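Local coordinates for cytoplasmic export protein 1 (Saccharomyces cerevisiae, PDB 3VWA) that binds tRNA and works in the nuclear tRNA export machinery, where it may collect tRNAs at the nuclear pore complex and pass aminoacylated ones on to translation, at residues A[384-387]-A[388-391]; A[396-399]-A[400-403]; A[418-421]-A[422-426]; A[406-409]-A[410-413]. All blocks are in the same frame, centred on the assembly; numbering follows the deposited sequence.

Contact 1. Residues A[384-387]-A[388-391]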
ATOM      1  N   HIS A 384      -5.863 -24.755   0.799  1.00 33.04           N
ATOM      2  CA  HIS A 384      -7.077 -24.371   0.027  1.00 33.95           C
ATOM      3  C   HIS A 384      -6.692 -24.085  -1.375  1.00 29.05           C
ATOM      4  O   HIS A 384      -7.391 -24.435  -2.349  1.00 27.81           O
ATOM      5  CB  HIS A 384      -7.734 -23.133   0.659  1.00 39.37           C
ATOM      6  CG  HIS A 384      -8.075 -23.317   2.116  1.00 44.20           C
ATOM      7  ND1 HIS A 384      -7.483 -22.613   3.105  1.00 48.11           N
ATOM      8  CD2 HIS A 384      -8.966 -24.185   2.731  1.00 46.66           C
ATOM      9  CE1 HIS A 384      -7.982 -23.002   4.286  1.00 49.64           C
ATOM     10  NE2 HIS A 384      -8.888 -23.964   4.059  1.00 48.90           N
ATOM     11  N   PHE A 385      -5.544 -23.437  -1.515  1.00 30.48           N
ATOM     12  CA  PHE A 385      -5.038 -23.142  -2.825  1.00 29.75           C
ATOM     13  C   PHE A 385      -5.063 -24.384  -3.729  1.00 34.12           C
ATOM     14  O   PHE A 385      -5.545 -24.359  -4.875  1.00 32.26           O
ATOM     15  CB  PHE A 385      -3.642 -22.588  -2.680  1.00 29.66           C
ATOM     16  CG  PHE A 385      -2.829 -22.682  -3.932  1.00 28.71           C
ATOM     17  CD1 PHE A 385      -2.937 -21.704  -4.936  1.00 28.48           C
ATOM     18  CD2 PHE A 385      -1.954 -23.764  -4.119  1.00 28.73           C
ATOM     19  CE1 PHE A 385      -2.173 -21.788  -6.097  1.00 24.73           C
ATOM     20  CE2 PHE A 385      -1.181 -23.832  -5.262  1.00 26.17           C
ATOM     21  CZ  PHE A 385      -1.311 -22.857  -6.246  1.00 26.46           C
ATOM     22  N   ILE A 386      -4.553 -25.479  -3.186  1.00 31.95           N
ATOM     23  CA  ILE A 386      -4.268 -26.676  -3.976  1.00 31.68           C
ATOM     24  C   ILE A 386      -5.504 -27.447  -4.391  1.00 29.25           C
ATOM     25  O   ILE A 386      -5.508 -28.075  -5.427  1.00 33.14           O
ATOM     26  CB  ILE A 386      -3.228 -27.610  -3.230  1.00 26.27           C
ATOM     27  CG1 ILE A 386      -2.549 -28.561  -4.214  1.00 26.99           C
ATOM     28  CG2 ILE A 386      -3.811 -28.277  -1.986  1.00 26.41           C
ATOM     29  CD1 ILE A 386      -1.776 -27.789  -5.267  1.00 26.85           C
ATOM     30  N   GLN A 387      -6.553 -27.389  -3.586  1.00 34.05           N
ATOM     31  CA  GLN A 387      -7.853 -27.981  -3.943  1.00 36.21           C
ATOM     32  C   GLN A 387      -8.337 -27.379  -5.231  1.00 34.42           C
ATOM     33  O   GLN A 387      -9.155 -27.984  -5.930  1.00 36.68           O
ATOM     34  CB  GLN A 387      -8.911 -27.748  -2.841  1.00 41.41           C
ATOM     35  CG  GLN A 387      -8.651 -28.468  -1.526  1.00 43.38           C
ATOM     36  CD  GLN A 387      -7.905 -29.787  -1.714  1.00 49.55           C
ATOM     37  OE1 GLN A 387      -8.493 -30.856  -1.748  1.00 50.48           O
ATOM     38  NE2 GLN A 387      -6.589 -29.705  -1.834  1.00 55.84           N
ATOM     39  N   GLY A 388      -7.848 -26.191  -5.563  1.00 29.96           N
ATOM     40  CA  GLY A 388      -8.168 -25.632  -6.911  1.00 35.49           C
ATOM     41  C   GLY A 388      -7.965 -26.668  -8.027  1.00 35.42           C
ATOM     42  O   GLY A 388      -8.621 -26.620  -9.082  1.00 32.80           O
ATOM     43  N   LEU A 389      -7.083 -27.642  -7.792  1.00 32.95           N
ATOM     44  CA  LEU A 389      -6.769 -28.599  -8.892  1.00 33.61           C
ATOM     45  C   LEU A 389      -7.865 -29.576  -9.126  1.00 32.50           C
ATOM     46  O   LEU A 389      -7.951 -30.181 -10.205  1.00 30.66           O
ATOM     47  CB  LEU A 389      -5.467 -29.387  -8.648  1.00 28.58           C
ATOM     48  CG  LEU A 389      -4.171 -28.606  -8.682  1.00 26.89           C
ATOM     49  CD1 LEU A 389      -3.066 -29.540  -8.169  1.00 29.55           C
ATOM     50  CD2 LEU A 389      -3.863 -28.108 -10.094  1.00 29.53           C
ATOM     51  N   THR A 390      -8.727 -29.707  -8.117  1.00 36.73           N
ATOM     52  CA  THR A 390      -9.769 -30.713  -8.159  1.00 41.39           C
ATOM     53  C   THR A 390     -11.144 -30.103  -8.378  1.00 43.16           C
ATOM     54  O   THR A 390     -12.135 -30.816  -8.360  1.00 50.16           O
ATOM     55  CB  THR A 390      -9.769 -31.597  -6.887  1.00 43.62           C
ATOM     56  OG1 THR A 390     -10.132 -30.806  -5.750  1.00 48.27           O
ATOM     57  CG2 THR A 390      -8.400 -32.236  -6.650  1.00 39.76           C
ATOM     58  N   ASP A 391     -11.199 -28.788  -8.587  1.00 44.76           N
ATOM     59  CA  ASP A 391     -12.434 -28.050  -8.882  1.00 39.38           C
ATOM     60  C   ASP A 391     -12.992 -28.487 -10.246  1.00 39.81           C
ATOM     61  O   ASP A 391     -12.239 -28.944 -11.099  1.00 35.61           O
ATOM     62  CB  ASP A 391     -12.123 -26.549  -8.887  1.00 41.69           C
ATOM     63  CG  ASP A 391     -13.380 -25.661  -8.931  1.00 41.76           C
ATOM     64  OD1 ASP A 391     -13.950 -25.380  -7.874  1.00 47.50           O
ATOM     65  OD2 ASP A 391     -13.774 -25.209 -10.015  1.00 44.05           O
TER

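Contact 2. Residues A[396-399]-A[400-403]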
ATOM      1  N   LEU A 396     -10.279 -23.054 -13.634  1.00 30.62           N
ATOM      2  CA  LEU A 396      -9.715 -22.877 -12.286  1.00 29.85           C
ATOM      3  C   LEU A 396      -8.594 -23.914 -12.057  1.00 29.68           C
ATOM      4  O   LEU A 396      -7.522 -23.577 -11.518  1.00 31.24           O
ATOM      5  CB  LEU A 396     -10.759 -22.977 -11.175  1.00 31.18           C
ATOM      6  CG  LEU A 396     -10.727 -21.963 -10.021  1.00 37.42           C
ATOM      7  CD1 LEU A 396     -11.097 -22.576  -8.683  1.00 41.09           C
ATOM      8  CD2 LEU A 396      -9.414 -21.200  -9.904  1.00 40.44           C
ATOM      9  N   ARG A 397      -8.830 -25.160 -12.465  1.00 27.87           N
ATOM     10  CA  ARG A 397      -7.767 -26.195 -12.352  1.00 28.38           C
ATOM     11  C   ARG A 397      -6.511 -25.818 -13.108  1.00 25.69           C
ATOM     12  O   ARG A 397      -5.422 -25.860 -12.527  1.00 27.51           O
ATOM     13  CB  ARG A 397      -8.240 -27.553 -12.847  1.00 29.86           C
ATOM     14  CG  ARG A 397      -9.541 -27.973 -12.227  1.00 29.49           C
ATOM     15  CD  ARG A 397      -9.724 -29.478 -12.323  1.00 28.39           C
ATOM     16  NE  ARG A 397      -9.744 -30.021 -13.689  1.00 25.29           N
ATOM     17  CZ  ARG A 397     -10.835 -30.068 -14.467  1.00 30.97           C
ATOM     18  NH1 ARG A 397     -12.000 -29.550 -14.057  1.00 30.35           N
ATOM     19  NH2 ARG A 397     -10.789 -30.618 -15.667  1.00 27.72           N
ATOM     20  N   LEU A 398      -6.644 -25.430 -14.375  1.00 25.08           N
ATOM     21  CA  LEU A 398      -5.479 -24.958 -15.145  1.00 26.46           C
ATOM     22  C   LEU A 398      -4.781 -23.785 -14.458  1.00 26.60           C
ATOM     23  O   LEU A 398      -3.596 -23.814 -14.238  1.00 25.55           O
ATOM     24  CB  LEU A 398      -5.846 -24.548 -16.573  1.00 25.89           C
ATOM     25  CG  LEU A 398      -4.683 -24.132 -17.516  1.00 26.23           C
ATOM     26  CD1 LEU A 398      -3.704 -25.268 -17.736  1.00 23.49           C
ATOM     27  CD2 LEU A 398      -5.205 -23.597 -18.873  1.00 24.81           C
ATOM     28  N   GLN A 399      -5.515 -22.745 -14.088  1.00 31.46           N
ATOM     29  CA  GLN A 399      -4.807 -21.641 -13.446  1.00 28.52           C
ATOM     30  C   GLN A 399      -4.145 -22.041 -12.145  1.00 26.77           C
ATOM     31  O   GLN A 399      -3.057 -21.536 -11.851  1.00 27.11           O
ATOM     32  CB  GLN A 399      -5.657 -20.393 -13.247  1.00 28.80           C
ATOM     33  CG  GLN A 399      -6.100 -19.751 -14.552  1.00 34.23           C
ATOM     34  CD  GLN A 399      -4.932 -19.397 -15.460  1.00 35.21           C
ATOM     35  OE1 GLN A 399      -4.748 -20.036 -16.454  1.00 36.11           O
ATOM     36  NE2 GLN A 399      -4.147 -18.378 -15.106  1.00 33.29           N
ATOM     37  N   THR A 400      -4.797 -22.882 -11.332  1.00 26.07           N
ATOM     38  CA  THR A 400      -4.147 -23.314 -10.100  1.00 25.41           C
ATOM     39  C   THR A 400      -2.834 -23.977 -10.539  1.00 27.94           C
ATOM     40  O   THR A 400      -1.781 -23.668 -10.036  1.00 34.65           O
ATOM     41  CB  THR A 400      -5.018 -24.294  -9.286  1.00 24.07           C
ATOM     42  OG1 THR A 400      -6.328 -23.738  -9.044  1.00 23.56           O
ATOM     43  CG2 THR A 400      -4.386 -24.601  -7.962  1.00 23.47           C
ATOM     44  N   LEU A 401      -2.916 -24.866 -11.519  1.00 30.57           N
ATOM     45  CA  LEU A 401      -1.765 -25.584 -11.991  1.00 30.42           C
ATOM     46  C   LEU A 401      -0.610 -24.677 -12.363  1.00 28.87           C
ATOM     47  O   LEU A 401       0.501 -24.851 -11.857  1.00 29.09           O
ATOM     48  CB  LEU A 401      -2.143 -26.533 -13.116  1.00 28.48           C
ATOM     49  CG  LEU A 401      -1.002 -27.258 -13.850  1.00 29.87           C
ATOM     50  CD1 LEU A 401      -0.141 -28.152 -12.931  1.00 28.04           C
ATOM     51  CD2 LEU A 401      -1.685 -28.069 -14.935  1.00 27.86           C
ATOM     52  N   LYS A 402      -0.881 -23.681 -13.178  1.00 28.94           N
ATOM     53  CA  LYS A 402       0.156 -22.752 -13.653  1.00 29.34           C
ATOM     54  C   LYS A 402       0.726 -21.846 -12.549  1.00 30.63           C
ATOM     55  O   LYS A 402       1.653 -21.049 -12.773  1.00 28.99           O
ATOM     56  CB  LYS A 402      -0.456 -21.796 -14.668  1.00 30.89           C
ATOM     57  CG  LYS A 402      -0.877 -22.388 -15.994  1.00 37.91           C
ATOM     58  CD  LYS A 402      -1.040 -21.236 -16.977  1.00 38.19           C
ATOM     59  CE  LYS A 402      -1.532 -21.723 -18.340  1.00 42.78           C
ATOM     60  NZ  LYS A 402      -1.443 -20.649 -19.377  1.00 41.38           N
ATOM     61  N   THR A 403       0.112 -21.874 -11.383  1.00 26.59           N
ATOM     62  CA  THR A 403       0.532 -20.983 -10.315  1.00 23.64           C
ATOM     63  C   THR A 403       1.449 -21.729  -9.340  1.00 23.58           C
ATOM     64  O   THR A 403       2.040 -21.117  -8.496  1.00 23.94           O
ATOM     65  CB  THR A 403      -0.742 -20.418  -9.607  1.00 23.06           C
ATOM     66  OG1 THR A 403      -1.453 -19.631 -10.566  1.00 26.70           O
ATOM     67  CG2 THR A 403      -0.432 -19.539  -8.426  1.00 23.30           C
TER
HETATM   68  O   HOH W   1      -3.534 -19.360 -18.747  1.00 44.84           O

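Contact 3. Residues A[418-421]-A[422-426]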
ATOM      1  N   ASN A 418       6.010 -35.074  -1.010  1.00 40.88           N
ATOM      2  CA  ASN A 418       5.133 -36.189  -0.826  1.00 40.99           C
ATOM      3  C   ASN A 418       3.856 -35.897  -1.562  1.00 37.38           C
ATOM      4  O   ASN A 418       3.520 -36.588  -2.499  1.00 42.02           O
ATOM      5  CB  ASN A 418       4.881 -36.418   0.683  1.00 43.35           C
ATOM      6  CG  ASN A 418       4.074 -37.678   0.974  1.00 42.74           C
ATOM      7  OD1 ASN A 418       3.028 -37.926   0.371  1.00 46.70           O
ATOM      8  ND2 ASN A 418       4.541 -38.460   1.935  1.00 40.16           N
ATOM      9  N   GLU A 419       3.167 -34.844  -1.160  1.00 41.99           N
ATOM     10  CA  GLU A 419       1.821 -34.607  -1.662  1.00 44.97           C
ATOM     11  C   GLU A 419       1.788 -33.984  -3.066  1.00 38.05           C
ATOM     12  O   GLU A 419       0.954 -34.380  -3.853  1.00 39.25           O
ATOM     13  CB  GLU A 419       0.916 -33.804  -0.678  1.00 45.48           C
ATOM     14  CG  GLU A 419       1.327 -33.710   0.799  1.00 60.66           C
ATOM     15  CD  GLU A 419       0.714 -34.772   1.710  1.00 64.29           C
ATOM     16  OE1 GLU A 419       0.031 -34.400   2.701  1.00 64.10           O
ATOM     17  OE2 GLU A 419       0.924 -35.981   1.457  1.00 68.00           O
ATOM     18  N   LEU A 420       2.678 -33.034  -3.375  1.00 37.45           N
ATOM     19  CA  LEU A 420       2.592 -32.279  -4.660  1.00 36.83           C
ATOM     20  C   LEU A 420       2.521 -33.162  -5.883  1.00 31.01           C
ATOM     21  O   LEU A 420       1.642 -32.984  -6.757  1.00 26.90           O
ATOM     22  CB  LEU A 420       3.756 -31.298  -4.847  1.00 37.51           C
ATOM     23  CG  LEU A 420       3.274 -29.921  -5.342  1.00 40.99           C
ATOM     24  CD1 LEU A 420       4.304 -29.117  -6.108  1.00 37.21           C
ATOM     25  CD2 LEU A 420       2.003 -30.018  -6.148  1.00 37.36           C
ATOM     26  N   LEU A 421       3.453 -34.096  -5.965  1.00 25.30           N
ATOM     27  CA  LEU A 421       3.470 -34.995  -7.111  1.00 28.04           C
ATOM     28  C   LEU A 421       2.256 -35.938  -7.200  1.00 29.30           C
ATOM     29  O   LEU A 421       1.942 -36.391  -8.317  1.00 27.14           O
ATOM     30  CB  LEU A 421       4.738 -35.834  -7.145  1.00 32.15           C
ATOM     31  CG  LEU A 421       6.028 -35.029  -7.303  1.00 40.36           C
ATOM     32  CD1 LEU A 421       7.224 -35.807  -6.775  1.00 37.06           C
ATOM     33  CD2 LEU A 421       6.163 -34.669  -8.777  1.00 44.68           C
ATOM     34  N   ARG A 422       1.606 -36.257  -6.062  1.00 28.26           N
ATOM     35  CA  ARG A 422       0.345 -37.070  -6.100  1.00 31.09           C
ATOM     36  C   ARG A 422      -0.754 -36.294  -6.810  1.00 31.55           C
ATOM     37  O   ARG A 422      -1.497 -36.861  -7.616  1.00 34.93           O
ATOM     38  CB  ARG A 422      -0.139 -37.523  -4.703  1.00 32.09           C
ATOM     39  CG  ARG A 422       0.842 -38.482  -3.993  1.00 33.36           C
ATOM     40  CD  ARG A 422       0.427 -38.740  -2.537  1.00 34.18           C
ATOM     41  NE  ARG A 422       1.562 -39.289  -1.769  1.00 38.59           N
ATOM     42  CZ  ARG A 422       1.801 -40.590  -1.551  1.00 33.02           C
ATOM     43  NH1 ARG A 422       1.016 -41.501  -2.059  1.00 29.34           N
ATOM     44  NH2 ARG A 422       2.852 -40.983  -0.837  1.00 31.43           N
ATOM     45  N   PHE A 423      -0.814 -34.984  -6.557  1.00 30.30           N
ATOM     46  CA  PHE A 423      -1.743 -34.111  -7.276  1.00 32.85           C
ATOM     47  C   PHE A 423      -1.400 -34.070  -8.774  1.00 32.76           C
ATOM     48  O   PHE A 423      -2.291 -34.150  -9.627  1.00 37.47           O
ATOM     49  CB  PHE A 423      -1.690 -32.679  -6.717  1.00 33.34           C
ATOM     50  CG  PHE A 423      -2.396 -32.487  -5.395  1.00 31.79           C
ATOM     51  CD1 PHE A 423      -1.652 -32.366  -4.200  1.00 33.40           C
ATOM     52  CD2 PHE A 423      -3.782 -32.382  -5.341  1.00 30.65           C
ATOM     53  CE1 PHE A 423      -2.270 -32.171  -2.955  1.00 31.21           C
ATOM     54  CE2 PHE A 423      -4.428 -32.199  -4.104  1.00 34.49           C
ATOM     55  CZ  PHE A 423      -3.680 -32.097  -2.907  1.00 32.74           C
ATOM     56  N   LEU A 424      -0.114 -33.923  -9.085  1.00 28.50           N
ATOM     57  CA  LEU A 424       0.308 -33.756 -10.479  1.00 28.31           C
ATOM     58  C   LEU A 424       0.107 -35.036 -11.286  1.00 26.35           C
ATOM     59  O   LEU A 424      -0.245 -34.967 -12.443  1.00 29.73           O
ATOM     60  CB  LEU A 424       1.764 -33.261 -10.581  1.00 26.22           C
ATOM     61  CG  LEU A 424       2.021 -31.856 -10.001  1.00 28.28           C
ATOM     62  CD1 LEU A 424       3.493 -31.604  -9.688  1.00 27.22           C
ATOM     63  CD2 LEU A 424       1.492 -30.777 -10.946  1.00 25.24           C
ATOM     64  N   ALA A 425       0.322 -36.191 -10.665  1.00 24.90           N
ATOM     65  CA  ALA A 425       0.033 -37.471 -11.288  1.00 29.26           C
ATOM     66  C   ALA A 425      -1.433 -37.558 -11.701  1.00 32.44           C
ATOM     67  O   ALA A 425      -1.747 -38.148 -12.729  1.00 35.87           O
ATOM     68  CB  ALA A 425       0.413 -38.627 -10.377  1.00 27.58           C
ATOM     69  N   LYS A 426      -2.322 -36.935 -10.923  1.00 37.88           N
ATOM     70  CA  LYS A 426      -3.720 -36.897 -11.297  1.00 39.21           C
ATOM     71  C   LYS A 426      -4.000 -35.928 -12.425  1.00 34.41           C
ATOM     72  O   LYS A 426      -4.645 -36.280 -13.379  1.00 34.50           O
ATOM     73  CB  LYS A 426      -4.616 -36.586 -10.106  1.00 44.82           C
ATOM     74  CG  LYS A 426      -6.041 -37.005 -10.403  1.00 49.63           C
ATOM     75  CD  LYS A 426      -7.069 -36.341  -9.502  1.00 55.26           C
ATOM     76  CE  LYS A 426      -8.465 -36.350 -10.139  1.00 49.79           C
ATOM     77  NZ  LYS A 426      -9.216 -35.171  -9.589  1.00 48.95           N
TER

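Contact 4. Residues A[406-409]-A[410-413]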
ATOM      1  N   CYS A 406       5.104 -20.642  -8.471  1.00 32.75           N
ATOM      2  CA  CYS A 406       5.336 -19.388  -7.721  1.00 33.19           C
ATOM      3  C   CYS A 406       5.197 -19.603  -6.208  1.00 32.47           C
ATOM      4  O   CYS A 406       5.692 -18.831  -5.400  1.00 37.55           O
ATOM      5  CB  CYS A 406       4.298 -18.342  -8.139  1.00 36.56           C
ATOM      6  SG  CYS A 406       3.967 -18.182  -9.908  1.00 47.94           S
ATOM      7  N   ILE A 407       4.507 -20.628  -5.771  1.00 31.08           N
ATOM      8  CA  ILE A 407       4.418 -20.720  -4.313  1.00 30.89           C
ATOM      9  C   ILE A 407       5.218 -21.858  -3.723  1.00 32.47           C
ATOM     10  O   ILE A 407       5.339 -22.015  -2.512  1.00 34.83           O
ATOM     11  CB  ILE A 407       2.953 -20.607  -3.753  1.00 31.85           C
ATOM     12  CG1 ILE A 407       2.278 -21.939  -3.591  1.00 30.88           C
ATOM     13  CG2 ILE A 407       2.108 -19.567  -4.537  1.00 33.67           C
ATOM     14  CD1 ILE A 407       2.236 -22.781  -4.835  1.00 33.25           C
ATOM     15  N   VAL A 408       5.814 -22.625  -4.601  1.00 30.68           N
ATOM     16  CA  VAL A 408       6.492 -23.823  -4.197  1.00 32.92           C
ATOM     17  C   VAL A 408       7.625 -23.565  -3.188  1.00 30.25           C
ATOM     18  O   VAL A 408       7.947 -24.423  -2.347  1.00 33.05           O
ATOM     19  CB  VAL A 408       6.906 -24.524  -5.490  1.00 32.61           C
ATOM     20  CG1 VAL A 408       8.373 -24.385  -5.747  1.00 36.41           C
ATOM     21  CG2 VAL A 408       6.409 -25.944  -5.523  1.00 34.96           C
ATOM     22  N   SER A 409       8.206 -22.378  -3.189  1.00 34.41           N
ATOM     23  CA  SER A 409       9.324 -22.139  -2.215  1.00 36.62           C
ATOM     24  C   SER A 409       8.838 -21.859  -0.801  1.00 37.73           C
ATOM     25  O   SER A 409       9.616 -21.868   0.163  1.00 40.89           O
ATOM     26  CB  SER A 409      10.311 -21.080  -2.697  1.00 32.08           C
ATOM     27  OG  SER A 409       9.795 -19.789  -2.653  1.00 31.36           O
ATOM     28  N   CYS A 410       7.537 -21.650  -0.667  1.00 33.01           N
ATOM     29  CA  CYS A 410       6.930 -21.630   0.638  1.00 34.97           C
ATOM     30  C   CYS A 410       6.711 -22.986   1.307  1.00 31.74           C
ATOM     31  O   CYS A 410       6.489 -23.006   2.507  1.00 34.80           O
ATOM     32  CB  CYS A 410       5.573 -20.912   0.574  1.00 33.29           C
ATOM     33  SG  CYS A 410       5.675 -19.209   0.025  1.00 34.77           S
ATOM     34  N   LEU A 411       6.691 -24.097   0.567  1.00 30.33           N
ATOM     35  CA  LEU A 411       6.068 -25.349   1.121  1.00 31.82           C
ATOM     36  C   LEU A 411       6.930 -26.143   2.072  1.00 36.91           C
ATOM     37  O   LEU A 411       8.143 -26.172   1.887  1.00 34.13           O
ATOM     38  CB  LEU A 411       5.608 -26.285   0.005  1.00 28.72           C
ATOM     39  CG  LEU A 411       4.741 -25.550  -1.014  1.00 28.21           C
ATOM     40  CD1 LEU A 411       4.355 -26.449  -2.185  1.00 27.88           C
ATOM     41  CD2 LEU A 411       3.514 -25.008  -0.293  1.00 29.34           C
ATOM     42  N   THR A 412       6.317 -26.823   3.064  1.00 42.20           N
ATOM     43  CA  THR A 412       7.085 -27.797   3.908  1.00 47.51           C
ATOM     44  C   THR A 412       7.559 -28.975   3.052  1.00 46.95           C
ATOM     45  O   THR A 412       7.178 -29.096   1.879  1.00 43.30           O
ATOM     46  CB  THR A 412       6.307 -28.351   5.143  1.00 49.60           C
ATOM     47  OG1 THR A 412       5.309 -29.296   4.731  1.00 50.83           O
ATOM     48  CG2 THR A 412       5.652 -27.231   5.945  1.00 51.27           C
ATOM     49  N   GLU A 413       8.373 -29.846   3.646  1.00 51.53           N
ATOM     50  CA  GLU A 413       8.975 -30.978   2.930  1.00 52.69           C
ATOM     51  C   GLU A 413       7.961 -32.044   2.619  1.00 42.76           C
ATOM     52  O   GLU A 413       8.033 -32.664   1.587  1.00 46.08           O
ATOM     53  CB  GLU A 413      10.155 -31.602   3.710  1.00 62.00           C
ATOM     54  CG  GLU A 413      11.431 -30.761   3.720  1.00 73.06           C
ATOM     55  CD  GLU A 413      11.337 -29.562   4.667  1.00 81.74           C
ATOM     56  OE1 GLU A 413      12.149 -28.620   4.525  1.00 82.71           O
ATOM     57  OE2 GLU A 413      10.441 -29.551   5.552  1.00 85.36           O
TER

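Contact 1. Residues A[384-387]-A[388-391]
Thr390 grips the carbonyl of Gln387 twice as the chain runs off helix 374-387. Its hydroxyl OG1 gives a bond of 3.0 Å to Gln387 O, in the carbonyl plane and on a lone pair, while the amide of the same residue, Thr390 N, reaches Gln387 O at 2.8 Å from well above that plane. The hydroxyl can do this because OG1 stands between the backbone N and the carbonyl carbon of its own residue (chi1 66°), turned back over the turn. A second three-residue bond, Gly388 N to Phe385 O at 3.0 Å, is bent, with an N-H...O angle of 141°, as expected where the coil tightens into a 3-10 turn.

The apolar contact is carried by two branch ends. Ile386 CD1 meets Leu389 CD1 at 3.6 Å, the two chains crossing at a slant, and Leu389 CG also rests over Ile386 O.

The turn leads out of helix 374-387 and lies within the HEAT 1 repeat, residues 381-419. Phe385 packs on Thr403 and Ile407 of helix 394-407 and on Leu362 and Leu365 of helix 355-368; Ile386 and Leu389 lean on Phe423 of helix 413-427, and Asp391 forms a salt bridge with Arg355 of helix 355-368.

Contact 2. Residues A[396-399]-A[400-403]
Residues 396-403 are one unbroken run of helix 394-407, and Thr400 N, Leu401 N and Lys402 N bond to Leu396 O, Arg397 O and Leu398 O at 2.8 to 2.9 Å, each with an N-H...O angle near 164°. Two threonines add side-chain bonds to this ladder. Thr400 OG1 lies 2.8 Å from Leu396 O and comes from the face of the carbonyl plane opposite to Thr400 N, so two donors hold one oxygen; with OG1 beside its own backbone N (chi1 -54°), the hydroxyl looks back down the helix. Thr403 OG1 repeats the bond one turn on, 2.8 Å from Gln399 O. A valine in place of Thr400 would probably leave Leu396 O with the backbone amide as its one donor here.

The extended Lys402 chain lays CE against Leu398 CG at 4.1 Å. A water joins its NZ to the amide of Gln399, donating to Gln399 OE1 at 2.7 Å.

Lying within the HEAT 1 repeat (381-419), the run packs among several helices: Thr400 and Thr403 against Phe385 of helix 374-387, Leu396 against helix 355-368, Leu401 and Lys402 against helix 433-446, while Arg397 is salt-bridged to Asp430.

Contact 3. Residues A[418-421]-A[422-426]
Leu424 packs against both Leu420 and Leu421 on the tight side of helix 413-427. Its CD1 stands 4.2 Å from Leu420 CD2 and equally far from Leu421 CD2, and the same leucine drops its CG over Leu420 O at 3.5 Å. Phe423 lies close to the backbone as well: ring atom CD1 comes within 3.3 Å of Glu419 O, which approaches the ring obliquely, while Leu420 O sits at the ring edge.

This is the packing expected of a HEAT-type helical array, a helix of the HEAT-repeat region turning its apolar stripe onto its neighbours. Leu420 and Leu424 reach Ile404 of helix 394-407 and Ile446 of helix 433-446, and Phe423 touches Ile386 of helix 374-387.

The solvent side is held more loosely, by polar ends. Arg422 runs extended from CG to NE along the helix toward the preceding turn, where Asn418 OD1 accepts a hydrogen bond from Arg422 NE at 2.9 Å; OD1 lies at the guanidinium edge, with amide and guanidinium planes 29° apart. Two further bonds are weak, NH2 to Asn418 OD1 and NE to Asn418 O. Asn418 CG lies anti to its own N (chi1 -174°), which turns the amide along the helix toward Arg422. Glu419 OE2 remains 4.7 Å from Arg422 NE.

Contact 4. Residues A[406-409]-A[410-413]
Cys410 and Leu411 fold back on Ile407 and Val408 at the turn that joins the two helices 394-407 and 413-427 of a HEAT-type helical array. Two successive bonds make the turn. Cys410 N gives a bond of 2.9 Å to Ile407 O, and Leu411 N one of 3.2 Å to Val408 O. Both donors stand above the carbonyl planes they reach, Leu411 N the further of the two at 63°, yet its N-H points almost straight at the oxygen (171°). The chain thus leaves the helix through tight three-residue steps before straightening at Leu411.

Cys410 lies over the start of the turn: its CB is 3.3 Å from Ile407 O, and SG, set beside its own backbone N (chi1 -60°), hangs 3.8 Å from the same oxygen. The Cys410 side chain packs on Ile369, which also touches Ile407.

Leu411 brings CG over the carbonyls of Val408 and Ile407, which puts its two methyl branches to different uses. CD2 stays near Ile407 O, whereas CD1 rests on the valine. Tyr382 of helix 374-387 and Leu416 of helix 413-427 close round the same leucine, and Val408 itself packs on Leu416 and Leu420. With an alanine at Leu411, Val408 CG2 would probably lose its cover from the turn and a gap would be likely to open beside Tyr382 and Leu416. Val408 and Leu411 cross at about a right angle, Val408 CG2 lying 4.0 Å from Leu411 CD1.

The contacts follow the chain in the order 1, 2, 4, 3 through three consecutive helices, 374-387, 394-407 and 413-427, in the helical-repeat part of the protein. Contact 1 lies where the chain leaves the first helix, contact 2 lies within the second, contact 4 leads out of it, and contact 3 belongs to the third. Contacts 1 and 2 are closest, centres about 9 Å apart, and Arg397 NH1 probably bonds Asp391 O between them; the other pairs lie about 12 to 16 Å apart. Phe423 packs on Leu389 and Ile386, Leu424 on Leu401, Leu420 on Val408, and Phe385 on Ile407. Local turns and helix runs thus pack side by side in the elongated array of this tRNA-binding protein.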